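Local coordinates for putative lipoprotein (Bacteroides fragilis, PDB 3QNK) that is of unproven function but, as a SusD-like lipoprotein of the outer membrane, probably binds glycans at the cell surface for uptake, at residues B[114-119]-B[158-163]; B[110-115]-B[164-169]; B[260-265]-B[370-375]; B[330-335]-B[360-365]. All coordinates share one frame; numbering follows the deposited sequence.

In the fold
The four contacts form two groups. Interactions 1 and 2 join the same two helices, 101-126 and 149-166, in the alpha-alpha superhelical part of the protein, and their centres are 7 Å apart. They meet where His112 ND1 bonds to Asp159 OD1, 2.8 Å away. Interactions 3 and 4 belong to the loop-rich part of the SusD-family region, and their centres are 10 Å apart. Segments 330-335 and 370-375 touch directly: Tyr374 OH lies 3.0 Å from Asp335 OD1, a probable hydrogen bond. The two groups do not touch. The centres of interactions 1 and 3 are about 41 Å apart.

Interaction 1 of 4, residues B[114-119]-B[158-163]; sequences LRAMFY and EDLKKA
Arg115 and Asp159 clasp each other between two nearly antiparallel helices of the alpha-alpha superhelix. The axes of segments 114-119 and 158-163 cross at -153° and come within 8.7 Å. Ala116 faces Asp159 at the closest point, where the small methyl side chain suits the short spacing.

The polar part is a side-on salt bridge. Arg115 uses NE and NH2, one for each carboxylate oxygen. NE donates to Asp159 OD2 at 2.8 Å. NH2 donates to Asp159 OD1 at 2.9 Å. Both bonds use syn lone pairs and lie close to the guanidinium plane. Both are also fairly straight. The two flat groups are nevertheless twisted 30° apart. Arg115 starts with CG anti to its own N and then bends at chi3 (70°), which turns the guanidinium edge to the acid. Two further bonds fix the pair: Arg115 NH1 reaches Asn88 OD1, and Asp159 OD1 also accepts from His112 ND1. The carboxylate is buried, and the arginine together with the histidine bond probably favours its charged form.

The apolar part sits beside the bridge. Leu160 leans toward helix 101-126, and its CG and CD2 meet the methyl of Ala116. Leu187 and Val191 of helix 181-194 also touch Leu160, so a third helix joins the packing. Helix 76-93 adds Phe91 against Arg115. The tightest apolar approach is Ala116 CB to Leu160 CG, 3.6 Å, while Ala116 CB lies 3.8 Å from Asp159 CB.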
# COMPACT_ATOMS: atom_id res chain seq x y z
N LEU B 114 8.88 -0.90 -19.52
CA LEU B 114 8.31 -0.68 -18.19
C LEU B 114 8.39 -1.93 -17.34
O LEU B 114 8.81 -1.83 -16.19
CB LEU B 114 6.87 -0.15 -18.27
CG LEU B 114 6.75 1.32 -18.73
CD1 LEU B 114 5.32 1.68 -19.04
CD2 LEU B 114 7.29 2.30 -17.69
N ARG B 115 8.07 -3.12 -17.89
CA ARG B 115 8.14 -4.36 -17.11
C ARG B 115 9.58 -4.64 -16.67
O ARG B 115 9.79 -5.09 -15.54
CB ARG B 115 7.56 -5.57 -17.87
CG ARG B 115 7.44 -6.81 -16.99
CD ARG B 115 6.68 -7.93 -17.65
NE ARG B 115 7.46 -8.51 -18.74
CZ ARG B 115 7.08 -9.58 -19.42
NH1 ARG B 115 5.94 -10.20 -19.13
NH2 ARG B 115 7.84 -10.04 -20.41
N ALA B 116 10.56 -4.35 -17.56
CA ALA B 116 11.98 -4.50 -17.29
C ALA B 116 12.41 -3.58 -16.16
O ALA B 116 13.11 -3.99 -15.23
CB ALA B 116 12.78 -4.21 -18.54
N MSE B 117 11.94 -2.33 -16.21
CA MSE B 117 12.19 -1.31 -15.22
C MSE B 117 11.62 -1.71 -13.86
O MSE B 117 12.29 -1.49 -12.85
CB MSE B 117 11.61 0.03 -15.68
CG MSE B 117 11.65 1.09 -14.61
SE MSE B 117 11.31 2.80 -15.32
CE MSE B 117 13.10 3.17 -15.98
N PHE B 118 10.42 -2.28 -13.83
CA PHE B 118 9.75 -2.68 -12.58
C PHE B 118 10.47 -3.85 -11.94
O PHE B 118 10.72 -3.79 -10.74
CB PHE B 118 8.27 -3.00 -12.80
CG PHE B 118 7.45 -1.83 -13.27
CD1 PHE B 118 7.71 -0.54 -12.81
CD2 PHE B 118 6.39 -2.01 -14.14
CE1 PHE B 118 6.95 0.54 -13.25
CE2 PHE B 118 5.62 -0.92 -14.58
CZ PHE B 118 5.91 0.35 -14.12
N TYR B 119 10.84 -4.89 -12.73
CA TYR B 119 11.58 -6.04 -12.22
C TYR B 119 12.97 -5.64 -11.75
O TYR B 119 13.44 -6.17 -10.73
CB TYR B 119 11.67 -7.15 -13.24
CG TYR B 119 10.58 -8.20 -13.11
CD1 TYR B 119 10.51 -9.03 -11.99
CD2 TYR B 119 9.66 -8.42 -14.13
CE1 TYR B 119 9.52 -10.00 -11.86
CE2 TYR B 119 8.67 -9.39 -14.02
CZ TYR B 119 8.59 -10.16 -12.88
OH TYR B 119 7.62 -11.11 -12.78
N GLU B 158 16.08 -9.55 -21.58
CA GLU B 158 15.33 -10.02 -22.75
C GLU B 158 14.21 -9.03 -23.06
O GLU B 158 13.99 -8.73 -24.23
CB GLU B 158 14.80 -11.44 -22.55
CG GLU B 158 15.49 -12.42 -23.48
CD GLU B 158 15.40 -12.14 -24.97
OE1 GLU B 158 14.27 -12.18 -25.51
OE2 GLU B 158 16.45 -11.91 -25.61
N ASP B 159 13.57 -8.46 -22.02
CA ASP B 159 12.52 -7.44 -22.14
C ASP B 159 13.10 -6.17 -22.77
O ASP B 159 12.47 -5.60 -23.66
CB ASP B 159 11.88 -7.10 -20.77
CG ASP B 159 10.56 -7.81 -20.45
OD1 ASP B 159 9.94 -8.36 -21.38
OD2 ASP B 159 10.13 -7.76 -19.27
N LEU B 160 14.31 -5.75 -22.34
CA LEU B 160 14.98 -4.56 -22.86
C LEU B 160 15.49 -4.79 -24.27
O LEU B 160 15.48 -3.84 -25.06
CB LEU B 160 16.10 -4.08 -21.94
CG LEU B 160 15.62 -3.47 -20.61
CD1 LEU B 160 16.75 -3.34 -19.65
CD2 LEU B 160 14.90 -2.13 -20.83
N LYS B 161 15.87 -6.04 -24.62
CA LYS B 161 16.27 -6.38 -26.00
C LYS B 161 15.07 -6.18 -26.90
O LYS B 161 15.20 -5.54 -27.94
CB LYS B 161 16.81 -7.82 -26.10
CG LYS B 161 17.07 -8.26 -27.53
CD LYS B 161 17.84 -9.56 -27.64
CE LYS B 161 17.59 -10.30 -28.94
NZ LYS B 161 16.43 -11.24 -28.84
N LYS B 162 13.88 -6.69 -26.48
CA LYS B 162 12.62 -6.57 -27.24
C LYS B 162 12.26 -5.09 -27.38
O LYS B 162 11.94 -4.66 -28.48
CB LYS B 162 11.47 -7.40 -26.61
N ALA B 163 12.46 -4.29 -26.30
CA ALA B 163 12.22 -2.84 -26.28
C ALA B 163 13.08 -2.10 -27.32
O ALA B 163 12.51 -1.36 -28.12
CB ALA B 163 12.48 -2.29 -24.89

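Interaction 2 of 4, residues B[110-115]-B[164-169]; sequences EVHFLR and TEMLPA
Leu167 packs against Glu110 and Phe113 at the end of helix 149-166, in the helical-hairpin packing of the alpha-alpha superhelix. It is the first residue to leave the helical conformation, yet its side chain still points at helix 101-126. With CG beside its own N (chi1 -71°), Leu167 sends its two methyls to different partners. CD2 reaches the Glu110 backbone N at 3.5 Å and the Glu110 CG at 3.7 Å. CD1 approaches Phe113 CB more loosely, at 4.3 Å.

Glu110 crosses Leu167 at about a right angle. Its CG methylene does the touching, and the chain extends beyond it to put OE1 at Tyr28 OH. The Phe113 ring leads away from the contact and meets Phe240 edge-to-face.

The second pairing is selenomethionine 166 with His112. The Met166 chain runs straight through chi2 and bends at chi3 (94°). Its selenium comes obliquely to the imidazole, 4.8 Å from the ring centroid and 60° off the normal. The ring, tied to Asp159 through ND1, also has Phe91 against it. The nearest ring atom to the selenium is His112 CD2, 3.9 Å from Met166 SE.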
# COMPACT_ATOMS: atom_id res chain seq x y z
N GLU B 110 7.01 -0.28 -25.29
CA GLU B 110 6.93 0.58 -24.11
C GLU B 110 6.63 -0.24 -22.87
O GLU B 110 7.24 -0.01 -21.83
CB GLU B 110 5.88 1.69 -24.30
CG GLU B 110 6.00 2.50 -25.58
CD GLU B 110 5.20 3.79 -25.63
OE1 GLU B 110 5.38 4.62 -24.72
OE2 GLU B 110 4.45 4.00 -26.61
N VAL B 111 5.75 -1.24 -22.99
CA VAL B 111 5.39 -2.13 -21.88
C VAL B 111 6.57 -3.06 -21.55
O VAL B 111 6.79 -3.33 -20.36
CB VAL B 111 4.07 -2.90 -22.16
CG1 VAL B 111 3.63 -3.68 -20.93
CG2 VAL B 111 2.97 -1.93 -22.57
N HIS B 112 7.36 -3.48 -22.58
CA HIS B 112 8.57 -4.29 -22.35
C HIS B 112 9.57 -3.51 -21.51
O HIS B 112 10.14 -4.06 -20.56
CB HIS B 112 9.24 -4.74 -23.65
CG HIS B 112 8.60 -5.96 -24.25
ND1 HIS B 112 8.73 -7.21 -23.65
CD2 HIS B 112 7.81 -6.07 -25.35
CE1 HIS B 112 8.01 -8.03 -24.40
NE2 HIS B 112 7.45 -7.40 -25.44
N PHE B 113 9.75 -2.21 -21.85
CA PHE B 113 10.66 -1.29 -21.16
C PHE B 113 10.20 -1.11 -19.73
O PHE B 113 11.04 -1.16 -18.83
CB PHE B 113 10.73 0.07 -21.89
CG PHE B 113 11.52 1.13 -21.15
CD1 PHE B 113 12.91 1.12 -21.18
CD2 PHE B 113 10.88 2.08 -20.37
CE1 PHE B 113 13.65 2.07 -20.47
CE2 PHE B 113 11.61 3.04 -19.67
CZ PHE B 113 12.99 3.02 -19.72
N LEU B 114 8.88 -0.90 -19.52
CA LEU B 114 8.31 -0.68 -18.19
C LEU B 114 8.39 -1.93 -17.34
O LEU B 114 8.81 -1.83 -16.19
CB LEU B 114 6.87 -0.15 -18.27
CG LEU B 114 6.75 1.32 -18.73
CD1 LEU B 114 5.32 1.68 -19.04
CD2 LEU B 114 7.29 2.30 -17.69
N ARG B 115 8.07 -3.12 -17.89
CA ARG B 115 8.14 -4.36 -17.11
C ARG B 115 9.58 -4.64 -16.67
O ARG B 115 9.79 -5.09 -15.54
CB ARG B 115 7.56 -5.57 -17.87
CG ARG B 115 7.44 -6.81 -16.99
CD ARG B 115 6.68 -7.93 -17.65
NE ARG B 115 7.46 -8.51 -18.74
CZ ARG B 115 7.08 -9.58 -19.42
NH1 ARG B 115 5.94 -10.20 -19.13
NH2 ARG B 115 7.84 -10.04 -20.41
N THR B 164 14.44 -2.33 -27.35
CA THR B 164 15.35 -1.71 -28.35
C THR B 164 14.92 -2.04 -29.81
O THR B 164 15.09 -1.21 -30.71
CB THR B 164 16.82 -2.16 -28.16
OG1 THR B 164 16.99 -3.54 -28.46
CG2 THR B 164 17.36 -1.87 -26.78
N GLU B 165 14.36 -3.26 -30.04
CA GLU B 165 13.90 -3.69 -31.35
C GLU B 165 12.58 -3.03 -31.76
O GLU B 165 12.36 -2.81 -32.95
CB GLU B 165 13.72 -5.22 -31.39
CG GLU B 165 15.00 -6.01 -31.21
CD GLU B 165 14.89 -7.52 -30.99
OE1 GLU B 165 13.77 -8.02 -30.73
OE2 GLU B 165 15.95 -8.19 -31.06
N MSE B 166 11.69 -2.71 -30.77
CA MSE B 166 10.33 -2.19 -31.04
C MSE B 166 10.10 -0.70 -30.81
O MSE B 166 9.09 -0.18 -31.28
CB MSE B 166 9.33 -2.96 -30.19
CG MSE B 166 9.36 -4.44 -30.47
SE MSE B 166 8.33 -5.40 -29.18
CE MSE B 166 6.70 -5.47 -30.18
N LEU B 167 10.98 -0.03 -30.08
CA LEU B 167 10.80 1.40 -29.77
C LEU B 167 11.43 2.34 -30.82
O LEU B 167 12.47 2.00 -31.41
CB LEU B 167 11.37 1.73 -28.39
CG LEU B 167 10.61 1.20 -27.19
CD1 LEU B 167 11.35 1.52 -25.89
CD2 LEU B 167 9.22 1.74 -27.14
N PRO B 168 10.84 3.55 -31.03
CA PRO B 168 11.49 4.53 -31.92
C PRO B 168 12.63 5.26 -31.19
O PRO B 168 12.67 5.27 -29.96
CB PRO B 168 10.36 5.49 -32.27
CG PRO B 168 9.47 5.47 -31.08
CD PRO B 168 9.62 4.12 -30.41
N ALA B 169 13.55 5.88 -31.94
CA ALA B 169 14.65 6.64 -31.35
C ALA B 169 14.15 7.99 -30.83
O ALA B 169 14.70 8.53 -29.86
CB ALA B 169 15.77 6.84 -32.36

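Interaction 3 of 4, residues B[260-265]-B[370-375]; sequences TYINDK and YNYPYA
Ile262 lays its CG2 methyl against the ring of Tyr372, obliquely and near one ring corner. Ile262 CG2 lies 3.8 Å from Tyr372 CE1, and this is the one close side-chain contact between the segments. It is loop-to-loop packing in the SusD-family region, among short strands. The two backbones stay well apart: the nearest CA atoms, those of Lys265 and Tyr372, are 9.9 Å from each other. The tyrosine spans that gap. A chi1 of -172° stretches it away from its own nitrogen and carries the ring across to the isoleucine. No hydrogen bond links the two segments, so the link is apolar and small.

Tyr372 is held from several directions. Pro373 CD rests on one ring face, 3.5 Å above the plane and offset toward the rim. Tyr374 CG lies at the ring edge, in plane. Arg269 bonds through its N to the phenol oxygen and through NH1 to Pro373 O, which limits how far the ring can shift. Pro373 is the centre of an inverse gamma turn, closed by Tyr374 N to Tyr372 O at 2.8 Å. That turn brings Tyr374 back beside its neighbour, with Tyr372 CD2 over a face of the Tyr374 ring.

Tyr374 OH approaches Lys265 O only loosely, at 4.4 Å. Their polar ends pair with others: Tyr374 OH with Asp335 OD1, and Lys265 NZ with the carbonyls of Lys336 and Ala338.

Both segments are loops. Segment 260-265 follows helix 253-257, and segment 370-375 runs between strands 360-361 and 384-387. Val339 of strand 339-340 packs against both Ile262 and Lys265.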
# COMPACT_ATOMS: atom_id res chain seq x y z
N THR B 260 15.15 24.07 5.72
CA THR B 260 14.01 24.41 6.57
C THR B 260 14.01 25.87 7.02
O THR B 260 13.05 26.59 6.73
CB THR B 260 13.92 23.47 7.75
OG1 THR B 260 13.86 22.15 7.23
CG2 THR B 260 12.67 23.71 8.58
N TYR B 261 15.07 26.32 7.68
CA TYR B 261 15.12 27.66 8.27
C TYR B 261 15.74 28.69 7.37
O TYR B 261 16.90 29.08 7.49
CB TYR B 261 15.78 27.60 9.65
CG TYR B 261 15.03 26.64 10.53
CD1 TYR B 261 13.81 26.99 11.09
CD2 TYR B 261 15.47 25.33 10.70
CE1 TYR B 261 13.08 26.09 11.86
CE2 TYR B 261 14.75 24.41 11.46
CZ TYR B 261 13.56 24.80 12.05
OH TYR B 261 12.84 23.92 12.82
N ILE B 262 14.88 29.17 6.49
CA ILE B 262 15.07 30.16 5.43
C ILE B 262 13.95 31.19 5.68
O ILE B 262 13.63 32.03 4.83
CB ILE B 262 15.01 29.27 4.11
CG1 ILE B 262 16.38 28.85 3.60
CG2 ILE B 262 14.03 29.56 3.00
CD1 ILE B 262 17.56 29.89 3.75
N ASN B 263 13.41 31.16 6.93
CA ASN B 263 12.28 31.93 7.45
C ASN B 263 12.62 33.36 7.92
O ASN B 263 11.82 33.99 8.60
CB ASN B 263 11.55 31.15 8.56
CG ASN B 263 12.37 30.69 9.74
OD1 ASN B 263 13.59 30.54 9.70
ND2 ASN B 263 11.68 30.41 10.84
N ASP B 264 13.78 33.89 7.53
CA ASP B 264 14.17 35.29 7.74
C ASP B 264 13.57 36.12 6.57
O ASP B 264 13.17 37.26 6.77
CB ASP B 264 15.71 35.44 7.82
CG ASP B 264 16.49 34.91 6.61
OD1 ASP B 264 16.25 33.73 6.20
OD2 ASP B 264 17.38 35.65 6.11
N LYS B 265 13.49 35.50 5.38
CA LYS B 265 12.96 36.04 4.13
C LYS B 265 11.74 35.22 3.62
O LYS B 265 10.79 35.79 3.07
CB LYS B 265 14.08 36.04 3.06
CG LYS B 265 13.74 36.78 1.78
CD LYS B 265 14.96 37.01 0.91
CE LYS B 265 15.50 38.41 1.03
NZ LYS B 265 16.34 38.77 -0.15
N TYR B 370 12.79 28.63 -9.49
CA TYR B 370 11.56 28.53 -8.70
C TYR B 370 11.37 29.65 -7.70
O TYR B 370 12.33 30.31 -7.26
CB TYR B 370 11.48 27.18 -7.95
CG TYR B 370 10.85 26.04 -8.73
CD1 TYR B 370 10.90 26.01 -10.12
CD2 TYR B 370 10.24 24.98 -8.07
CE1 TYR B 370 10.34 24.95 -10.84
CE2 TYR B 370 9.70 23.90 -8.78
CZ TYR B 370 9.74 23.90 -10.16
OH TYR B 370 9.19 22.84 -10.86
N ASN B 371 10.08 29.85 -7.38
CA ASN B 371 9.60 30.76 -6.34
C ASN B 371 9.41 29.92 -5.09
O ASN B 371 9.35 28.68 -5.19
CB ASN B 371 8.32 31.53 -6.72
CG ASN B 371 7.77 32.43 -5.61
OD1 ASN B 371 8.51 32.96 -4.76
ND2 ASN B 371 6.45 32.58 -5.56
N TYR B 372 9.40 30.55 -3.88
CA TYR B 372 9.24 29.80 -2.63
C TYR B 372 7.84 29.17 -2.55
O TYR B 372 6.86 29.87 -2.83
CB TYR B 372 9.49 30.69 -1.40
CG TYR B 372 9.52 29.92 -0.09
CD1 TYR B 372 10.64 29.21 0.30
CD2 TYR B 372 8.40 29.89 0.75
CE1 TYR B 372 10.67 28.48 1.48
CE2 TYR B 372 8.41 29.16 1.93
CZ TYR B 372 9.55 28.46 2.30
OH TYR B 372 9.55 27.73 3.46
N PRO B 373 7.72 27.88 -2.15
CA PRO B 373 6.39 27.26 -2.09
C PRO B 373 5.54 27.71 -0.90
O PRO B 373 5.24 26.90 -0.03
CB PRO B 373 6.71 25.76 -2.01
CG PRO B 373 8.02 25.70 -1.36
CD PRO B 373 8.78 26.92 -1.79
N TYR B 374 5.11 28.98 -0.87
CA TYR B 374 4.24 29.47 0.21
C TYR B 374 2.91 28.76 0.15
O TYR B 374 2.43 28.43 -0.94
CB TYR B 374 3.96 30.98 0.09
CG TYR B 374 5.13 31.94 -0.02
CD1 TYR B 374 5.78 32.41 1.11
CD2 TYR B 374 5.47 32.51 -1.25
CE1 TYR B 374 6.80 33.38 1.02
CE2 TYR B 374 6.49 33.46 -1.35
CZ TYR B 374 7.14 33.91 -0.22
OH TYR B 374 8.13 34.87 -0.32
N ALA B 375 2.26 28.62 1.29
CA ALA B 375 0.92 28.08 1.28
C ALA B 375 -0.07 29.22 0.91
O ALA B 375 -0.25 30.15 1.70
CB ALA B 375 0.59 27.46 2.62

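Interaction 4 of 4, residues B[330-335]-B[360-365]; sequences IFFNAD and NVWKWI
The Trp362 indole takes Ile330 on one face and Phe332 at its edge. Ile330 CG2 sits over the six-membered ring, 4.0 Å from its centroid and 17° off the normal, a CH-pi contact. The methyl is shared almost equally by two ring atoms, with Trp362 CZ3 and CH2 each 3.9 Å from Ile330 CG2. At the rim, Phe332 CE2 lies near the indole plane, 4.0 Å from Trp362 CH2. Seen from the phenylalanine, the approach is oblique, and the two side chains cross at about a right angle.

A chi1 of -163° swings the indole out from the turn toward Ile330. Arg225 makes a cation-pi contact with the same indole, and the Tyr367 ring meets it edge-to-face.

The contact packs a strand end against a turn in the SusD-family region. Residues 331-334 form a type I turn that carries Phe332. Trp362 opens the type II' turn 362-365, closed by Ile365 N to Trp362 O at 2.7 Å. Ile330 ends strand 329-330 and bonds through its backbone to Val339. Strand 360-361 pairs antiparallel with strand 323-324, whose Val324 also touches Trp362.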
# COMPACT_ATOMS: atom_id res chain seq x y z
N ILE B 330 20.35 31.01 -2.47
CA ILE B 330 19.33 30.23 -3.18
C ILE B 330 18.09 31.11 -3.37
O ILE B 330 17.98 32.13 -2.71
CB ILE B 330 19.01 28.91 -2.42
CG1 ILE B 330 18.62 29.16 -0.95
CG2 ILE B 330 20.19 27.90 -2.53
CD1 ILE B 330 17.98 28.01 -0.25
N PHE B 331 17.17 30.70 -4.27
CA PHE B 331 15.88 31.34 -4.59
C PHE B 331 16.05 32.74 -5.20
O PHE B 331 15.29 33.66 -4.89
CB PHE B 331 14.95 31.38 -3.36
CG PHE B 331 14.25 30.07 -3.09
CD1 PHE B 331 13.37 29.53 -4.03
CD2 PHE B 331 14.44 29.40 -1.89
CE1 PHE B 331 12.69 28.33 -3.76
CE2 PHE B 331 13.77 28.20 -1.63
CZ PHE B 331 12.90 27.67 -2.57
N PHE B 332 17.01 32.87 -6.13
CA PHE B 332 17.33 34.10 -6.84
C PHE B 332 16.15 34.71 -7.55
O PHE B 332 15.97 35.94 -7.50
CB PHE B 332 18.42 33.84 -7.88
CG PHE B 332 19.66 33.17 -7.37
CD1 PHE B 332 20.63 33.89 -6.68
CD2 PHE B 332 19.89 31.82 -7.61
CE1 PHE B 332 21.79 33.27 -6.22
CE2 PHE B 332 21.06 31.20 -7.17
CZ PHE B 332 22.01 31.93 -6.48
N ASN B 333 15.34 33.86 -8.24
CA ASN B 333 14.20 34.29 -9.06
C ASN B 333 12.83 34.03 -8.38
O ASN B 333 11.81 33.78 -9.05
CB ASN B 333 14.29 33.66 -10.46
CG ASN B 333 15.48 34.16 -11.26
OD1 ASN B 333 15.58 35.34 -11.62
ND2 ASN B 333 16.42 33.28 -11.54
N ALA B 334 12.84 34.10 -7.04
CA ALA B 334 11.66 34.03 -6.18
C ALA B 334 11.33 35.45 -5.82
O ALA B 334 12.24 36.29 -5.89
CB ALA B 334 11.98 33.23 -4.92
N ASP B 335 10.06 35.77 -5.44
CA ASP B 335 9.73 37.13 -4.98
C ASP B 335 10.61 37.41 -3.76
O ASP B 335 10.95 36.45 -3.05
CB ASP B 335 8.24 37.23 -4.62
CG ASP B 335 7.84 36.48 -3.37
OD1 ASP B 335 8.12 35.26 -3.29
OD2 ASP B 335 7.31 37.13 -2.44
N ASN B 360 22.65 20.70 2.75
CA ASN B 360 21.40 20.28 2.10
C ASN B 360 21.71 20.04 0.65
O ASN B 360 22.71 20.57 0.15
CB ASN B 360 20.28 21.32 2.25
CG ASN B 360 19.73 21.44 3.63
OD1 ASN B 360 20.18 22.26 4.41
ND2 ASN B 360 18.73 20.64 3.97
N VAL B 361 20.86 19.26 -0.03
CA VAL B 361 21.05 18.99 -1.46
C VAL B 361 20.58 20.24 -2.32
O VAL B 361 19.69 21.01 -1.91
CB VAL B 361 20.31 17.69 -1.87
CG1 VAL B 361 18.78 17.88 -1.78
CG2 VAL B 361 20.69 17.24 -3.27
N TRP B 362 21.22 20.44 -3.49
CA TRP B 362 20.79 21.40 -4.53
C TRP B 362 20.26 20.53 -5.75
O TRP B 362 19.11 20.05 -5.73
CB TRP B 362 21.91 22.38 -4.94
CG TRP B 362 21.40 23.58 -5.67
CD1 TRP B 362 20.34 23.62 -6.53
CD2 TRP B 362 21.89 24.92 -5.56
NE1 TRP B 362 20.14 24.91 -6.97
CE2 TRP B 362 21.08 25.73 -6.40
CE3 TRP B 362 22.88 25.54 -4.77
CZ2 TRP B 362 21.28 27.12 -6.52
CZ3 TRP B 362 23.08 26.91 -4.90
CH2 TRP B 362 22.30 27.68 -5.78
N LYS B 363 21.15 20.28 -6.76
CA LYS B 363 20.94 19.47 -7.95
C LYS B 363 19.53 19.66 -8.58
O LYS B 363 19.28 20.67 -9.22
CB LYS B 363 21.20 17.98 -7.65
CG LYS B 363 22.18 17.36 -8.63
CD LYS B 363 21.94 15.89 -8.78
CE LYS B 363 23.03 15.20 -9.57
NZ LYS B 363 24.41 15.37 -9.07
N TRP B 364 18.62 18.69 -8.35
CA TRP B 364 17.28 18.69 -8.90
C TRP B 364 16.32 19.64 -8.16
O TRP B 364 15.16 19.71 -8.56
CB TRP B 364 16.72 17.26 -9.01
CG TRP B 364 17.13 16.36 -7.88
CD1 TRP B 364 18.17 15.47 -7.87
CD2 TRP B 364 16.58 16.34 -6.56
NE1 TRP B 364 18.27 14.87 -6.63
CE2 TRP B 364 17.31 15.39 -5.81
CE3 TRP B 364 15.51 17.02 -5.95
CZ2 TRP B 364 16.99 15.08 -4.49
CZ3 TRP B 364 15.20 16.72 -4.63
CH2 TRP B 364 15.94 15.76 -3.92
N ILE B 365 16.77 20.39 -7.13
CA ILE B 365 15.93 21.42 -6.52
C ILE B 365 16.25 22.71 -7.30
O ILE B 365 17.39 23.17 -7.28
CB ILE B 365 16.04 21.59 -4.99
CG1 ILE B 365 15.65 20.29 -4.27
CG2 ILE B 365 15.11 22.74 -4.53
CD1 ILE B 365 15.95 20.26 -2.78